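Local coordinates for 11S globulin seed storage protein (PDB 3QAC), which serves as a nutrient reservoir in amaranth seeds, an 11S globulin with two cupin regions, here in its proglobulin form, at the interface of chains A and B. Coordinates in Å, arbitrary orientation; residue numbers count along the deposited sequence, not the author numbering. Chains: chain A/B, 11S globulin seed storage protein.

Contact 1: the interface of chains A and B. Residues chain A 222-225; chain B 335, 338, 387, 411-412, 418, 439-440, 443-444, 450.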
# COMPACT_ATOMS: atom_id res chain seq x y z
N GLU A 222 -36.98 11.82 11.78
CA GLU A 222 -37.31 12.18 10.42
C GLU A 222 -36.71 11.16 9.46
O GLU A 222 -37.36 10.72 8.51
CB GLU A 222 -36.75 13.56 10.11
CG GLU A 222 -36.92 13.97 8.67
CD GLU A 222 -37.73 15.25 8.53
OE1 GLU A 222 -38.98 15.17 8.51
OE2 GLU A 222 -37.11 16.34 8.44
N SER A 223 -35.46 10.78 9.73
CA SER A 223 -34.73 9.91 8.82
C SER A 223 -35.45 8.59 8.64
O SER A 223 -35.59 8.10 7.53
CB SER A 223 -33.31 9.67 9.32
OG SER A 223 -32.53 10.85 9.22
N PHE A 224 -35.92 8.03 9.75
CA PHE A 224 -36.53 6.71 9.73
C PHE A 224 -38.05 6.74 9.57
O PHE A 224 -38.68 5.68 9.54
CB PHE A 224 -36.15 5.93 10.99
CG PHE A 224 -34.70 5.51 11.04
CD1 PHE A 224 -33.73 6.37 11.53
CD2 PHE A 224 -34.30 4.27 10.56
CE1 PHE A 224 -32.40 5.99 11.56
CE2 PHE A 224 -32.97 3.88 10.59
CZ PHE A 224 -32.02 4.74 11.09
N GLY A 225 -38.63 7.92 9.45
CA GLY A 225 -40.08 8.06 9.41
C GLY A 225 -40.65 7.50 10.70
O GLY A 225 -41.62 6.73 10.71
N MET B 335 -33.21 15.13 1.95
CA MET B 335 -32.07 14.71 2.73
C MET B 335 -31.48 13.40 2.21
O MET B 335 -32.15 12.61 1.55
CB MET B 335 -32.43 14.57 4.21
CG MET B 335 -32.78 13.15 4.63
SD MET B 335 -32.96 12.98 6.42
CE MET B 335 -33.96 14.42 6.78
N PRO B 338 -28.86 9.30 7.09
CA PRO B 338 -27.59 9.08 7.77
C PRO B 338 -26.93 7.86 7.16
O PRO B 338 -27.58 6.83 6.98
CB PRO B 338 -28.03 8.78 9.21
CG PRO B 338 -29.35 9.44 9.36
CD PRO B 338 -30.01 9.29 8.01
N VAL B 387 -25.25 12.68 7.89
CA VAL B 387 -26.54 12.99 7.28
C VAL B 387 -26.47 14.37 6.61
O VAL B 387 -25.78 15.27 7.07
CB VAL B 387 -27.71 12.94 8.31
CG1 VAL B 387 -27.47 13.93 9.46
CG2 VAL B 387 -29.05 13.18 7.62
N LEU B 411 -28.12 4.14 6.75
CA LEU B 411 -28.55 3.53 7.99
C LEU B 411 -30.06 3.38 7.95
O LEU B 411 -30.61 2.44 8.51
CB LEU B 411 -28.11 4.39 9.15
CG LEU B 411 -26.61 4.66 9.08
CD1 LEU B 411 -26.19 5.80 10.01
CD2 LEU B 411 -25.84 3.38 9.38
N ALA B 412 -30.73 4.30 7.25
CA ALA B 412 -32.18 4.27 7.10
C ALA B 412 -32.59 4.00 5.66
O ALA B 412 -31.85 4.30 4.73
CB ALA B 412 -32.80 5.57 7.60
N ILE B 418 -30.33 -0.79 8.92
CA ILE B 418 -31.49 -1.17 9.72
C ILE B 418 -32.37 -2.19 9.00
O ILE B 418 -32.74 -3.22 9.56
CB ILE B 418 -32.32 0.07 10.10
CG1 ILE B 418 -31.50 1.02 10.98
CG2 ILE B 418 -33.59 -0.33 10.80
CD1 ILE B 418 -30.82 0.35 12.17
N GLY B 439 -41.77 -0.53 11.96
CA GLY B 439 -41.81 0.82 11.46
C GLY B 439 -40.43 1.45 11.35
O GLY B 439 -40.15 2.22 10.41
N LEU B 440 -39.57 1.14 12.31
CA LEU B 440 -38.19 1.57 12.23
C LEU B 440 -37.59 1.04 10.93
O LEU B 440 -36.88 1.76 10.23
CB LEU B 440 -37.39 1.06 13.43
CG LEU B 440 -35.92 1.47 13.47
CD1 LEU B 440 -35.81 2.98 13.32
CD2 LEU B 440 -35.26 1.00 14.76
N ASN B 443 -40.82 2.20 7.59
CA ASN B 443 -41.46 3.50 7.46
C ASN B 443 -40.79 4.40 6.45
O ASN B 443 -41.35 5.41 6.03
CB ASN B 443 -41.53 4.19 8.82
CG ASN B 443 -42.55 3.57 9.70
OD1 ASN B 443 -43.20 2.61 9.30
ND2 ASN B 443 -42.72 4.10 10.91
N ARG B 444 -39.59 4.01 6.04
CA ARG B 444 -38.80 4.81 5.11
C ARG B 444 -38.53 4.00 3.83
O ARG B 444 -37.51 3.32 3.74
CB ARG B 444 -37.50 5.23 5.78
CG ARG B 444 -36.56 5.97 4.88
CD ARG B 444 -37.26 7.16 4.29
NE ARG B 444 -37.55 8.14 5.31
CZ ARG B 444 -38.19 9.28 5.07
NH1 ARG B 444 -38.61 9.55 3.84
NH2 ARG B 444 -38.42 10.13 6.06
N PHE B 450 -34.16 11.05 0.41
CA PHE B 450 -35.54 11.17 0.89
C PHE B 450 -36.05 12.57 0.66
O PHE B 450 -35.30 13.54 0.73
CB PHE B 450 -35.61 10.95 2.39
CG PHE B 450 -35.02 9.66 2.85
CD1 PHE B 450 -34.64 9.49 4.17
CD2 PHE B 450 -34.84 8.60 1.96
CE1 PHE B 450 -34.11 8.30 4.60
CE2 PHE B 450 -34.29 7.41 2.38
CZ PHE B 450 -33.92 7.25 3.70
O HOH W 1 -37.67 3.55 8.41

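Contact 2: the interface of chains A and B. Residues chain A 62, 64-65, 183-185, 212, 234, 241; chain B 421, 425, 428-430.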
# COMPACT_ATOMS: atom_id res chain seq x y z
N LEU A 62 -26.56 -11.34 22.17
CA LEU A 62 -26.53 -10.66 20.89
C LEU A 62 -25.45 -9.57 20.87
O LEU A 62 -25.59 -8.52 21.50
CB LEU A 62 -27.90 -10.05 20.60
CG LEU A 62 -28.05 -9.20 19.35
CD1 LEU A 62 -27.73 -10.03 18.12
CD2 LEU A 62 -29.45 -8.70 19.28
N LEU A 64 -24.18 -6.57 19.54
CA LEU A 64 -24.86 -5.49 18.83
C LEU A 64 -24.15 -5.21 17.50
O LEU A 64 -22.96 -5.44 17.37
CB LEU A 64 -24.90 -4.23 19.69
CG LEU A 64 -25.51 -4.33 21.10
CD1 LEU A 64 -25.28 -3.06 21.88
CD2 LEU A 64 -26.98 -4.62 21.05
N PRO A 65 -24.89 -4.73 16.51
CA PRO A 65 -24.23 -4.38 15.26
C PRO A 65 -23.16 -3.31 15.44
O PRO A 65 -23.38 -2.30 16.12
CB PRO A 65 -25.37 -3.83 14.40
CG PRO A 65 -26.52 -3.61 15.35
CD PRO A 65 -26.36 -4.68 16.36
N LEU A 183 -23.89 0.48 16.26
CA LEU A 183 -25.14 0.91 15.65
C LEU A 183 -26.29 0.84 16.63
O LEU A 183 -27.43 1.08 16.27
CB LEU A 183 -25.43 0.03 14.44
CG LEU A 183 -24.58 0.47 13.27
CD1 LEU A 183 -24.58 -0.56 12.16
CD2 LEU A 183 -25.13 1.80 12.78
N ALA A 184 -25.97 0.49 17.87
CA ALA A 184 -26.97 0.35 18.92
C ALA A 184 -26.29 0.28 20.28
O ALA A 184 -25.11 -0.03 20.37
CB ALA A 184 -27.83 -0.91 18.67
N GLY A 185 -27.05 0.57 21.33
CA GLY A 185 -26.55 0.42 22.69
C GLY A 185 -25.70 1.58 23.15
O GLY A 185 -25.61 2.62 22.50
N PHE A 212 -25.71 6.62 16.53
CA PHE A 212 -26.99 7.32 16.52
C PHE A 212 -27.04 8.37 17.61
O PHE A 212 -27.58 9.45 17.40
CB PHE A 212 -28.15 6.34 16.64
CG PHE A 212 -28.34 5.48 15.43
CD1 PHE A 212 -28.31 4.10 15.53
CD2 PHE A 212 -28.52 6.05 14.19
CE1 PHE A 212 -28.47 3.31 14.40
CE2 PHE A 212 -28.67 5.27 13.06
CZ PHE A 212 -28.65 3.90 13.17
N LEU A 234 -32.94 4.44 19.45
CA LEU A 234 -31.75 4.36 18.64
C LEU A 234 -30.54 4.87 19.43
O LEU A 234 -29.48 4.26 19.42
CB LEU A 234 -31.93 5.17 17.35
CG LEU A 234 -32.16 4.36 16.07
CD1 LEU A 234 -32.83 3.02 16.36
CD2 LEU A 234 -32.95 5.15 15.03
N ARG A 241 -26.64 -2.14 28.98
CA ARG A 241 -26.38 -3.53 28.65
C ARG A 241 -25.00 -3.79 28.06
O ARG A 241 -24.53 -4.94 28.05
CB ARG A 241 -27.44 -4.06 27.70
CG ARG A 241 -28.84 -4.03 28.27
CD ARG A 241 -29.82 -4.39 27.19
NE ARG A 241 -29.76 -3.43 26.10
CZ ARG A 241 -30.21 -3.68 24.87
NH1 ARG A 241 -30.12 -2.75 23.93
NH2 ARG A 241 -30.75 -4.87 24.60
N LEU B 421 -31.25 -5.66 8.92
CA LEU B 421 -31.34 -6.36 10.20
C LEU B 421 -32.63 -7.16 10.35
O LEU B 421 -33.71 -6.65 10.07
CB LEU B 421 -31.26 -5.37 11.36
CG LEU B 421 -29.95 -4.62 11.53
CD1 LEU B 421 -30.07 -3.65 12.67
CD2 LEU B 421 -28.81 -5.62 11.76
N VAL B 425 -33.62 -8.80 15.78
CA VAL B 425 -32.38 -8.14 16.15
C VAL B 425 -32.68 -6.67 16.41
O VAL B 425 -32.24 -6.10 17.41
CB VAL B 425 -31.30 -8.28 15.05
CG1 VAL B 425 -30.12 -7.36 15.34
CG2 VAL B 425 -30.85 -9.75 14.94
N ASN B 428 -34.83 -6.27 19.71
CA ASN B 428 -33.91 -6.62 20.78
C ASN B 428 -32.76 -5.62 21.05
O ASN B 428 -32.48 -5.30 22.21
CB ASN B 428 -33.35 -8.03 20.58
CG ASN B 428 -34.06 -9.07 21.43
OD1 ASN B 428 -34.53 -8.77 22.52
ND2 ASN B 428 -34.15 -10.30 20.93
N ILE B 429 -32.11 -5.12 20.00
CA ILE B 429 -30.98 -4.21 20.20
C ILE B 429 -31.44 -2.82 20.56
O ILE B 429 -30.70 -2.04 21.16
CB ILE B 429 -30.04 -4.09 18.96
CG1 ILE B 429 -30.80 -3.55 17.75
CG2 ILE B 429 -29.35 -5.41 18.66
CD1 ILE B 429 -29.96 -3.41 16.51
N TYR B 430 -32.67 -2.49 20.19
CA TYR B 430 -33.18 -1.16 20.50
C TYR B 430 -34.17 -1.20 21.65
O TYR B 430 -34.63 -0.16 22.11
CB TYR B 430 -33.77 -0.51 19.25
CG TYR B 430 -32.71 -0.23 18.21
CD1 TYR B 430 -32.80 -0.79 16.93
CD2 TYR B 430 -31.59 0.55 18.51
CE1 TYR B 430 -31.83 -0.56 15.97
CE2 TYR B 430 -30.61 0.79 17.56
CZ TYR B 430 -30.73 0.23 16.28
OH TYR B 430 -29.76 0.45 15.32

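Contact 1: the interface of chains A and B
One face of the A:Phe224 ring carries the methyl of B:Ala412, whose CB sits 3.5 Å from the ring centroid and is displaced toward the rim. B:Leu440 lies alongside A:Phe224, pointing the same way, and brings CD1 up on the other side of the ring, beyond the CG-CD2 rim and 3.4 Å from A:Phe224 CD2. The ring is thus held between two methyls, while B:Ile418 crosses at about a right angle with CG1 nearer the edge at CE2. The B:Phe450 ring has B:Arg444 CD over its centre and B:Ala412 O at its edge, in plane; its CD1 in turn lies over the rim of one face of the B:Arg444 guanidinium. B:Arg444 starts with CG anti to N (chi1 176°), then bends at chi2 and chi3, facing the C-terminal end of helix 217-224 of chain A. B:Arg444 NH2 donates a hydrogen bond of 2.7 Å to A:Glu222 O, nearly along the C=O axis. B:Arg444 NE donates one of 3.0 Å to A:Ser223 O from above that carbonyl's plane. A leucine here would remove both donors and would probably leave these helix-end carbonyls poorly satisfied and the chains less firmly registered. B:Asn443 ND2 donates a hydrogen bond of 2.9 Å to A:Gly225 O, and a water bridges A:Phe224 O and B:Leu440 O. In the fold, this helix end sits between the end of helix 434-442 and the loop at B:Ala412, with strand 335-337 flanking A:Ser223.

Contact 2: the interface of chains A and B
B:Tyr430 and B:Ile429, at the end of helix 423-430, carry this part of the subunit interface into chain A. The phenol is sandwiched: A:Leu234 CD1 stands over the B:Tyr430 ring centre, 3.3 Å from the centroid, and the opposite face is packed by CG1 of its own neighbour B:Ile429, nearer the rim. A:Ala184 CB comes in near the CE2 rim from the same side as B:Ile429. At the tip, B:Tyr430 OH donates a hydrogen bond of 2.6 Å to A:Leu183 O, approaching above the carbonyl plane. B:Ile429 spreads its branches over strand 61-68: B:Ile429 CG2 packs tightly against A:Leu62 CD2 (3.4 Å) and A:Leu64 CD2 (3.5 Å), while CD1 meets A:Pro65 CG tip to tip. A:Arg241 grips the helix end, two-pronged, each terminal nitrogen taking a different carbonyl; its positive charge would probably suit the negative end of the helix dipole. A:Arg241 NH2 donates a hydrogen bond of 3.0 Å to B:Asn428 O in the carbonyl plane. A:Arg241 NH1 donates one of 2.9 Å to B:Ile429 O from well above that carbonyl's plane. Behind these contacts, the spread of B:Ile429 depends on CG1 taking the crowded position between backbone N and carbonyl carbon (chi1 61°), with CD1 fully extended. A:Phe212 helps to place the tyrosine clamp, with A:Leu234 CG on one face of its ring. The A:Phe212 and B:Tyr430 side chains cross at about a right angle, A:Phe212 CE1 lying 3.3 Å from B:Tyr430 OH.

The C-alpha centres of contact 1 and contact 2 lie about 16 Å apart, and both belong to the same A-B interface. They use no residue in common, but chain B's helix 417-420 serves contact 1 and the following helix 423-430 serves contact 2, while chain A supplies helix 217-224 to the first and helix 228-235 to the second. Each subunit thus inserts a helix end into its partner: chain A in contact 1, chain B in contact 2. This reciprocal but unequal exchange fits a head-to-tail join in the deposited trimer, probably a half of the hexamer.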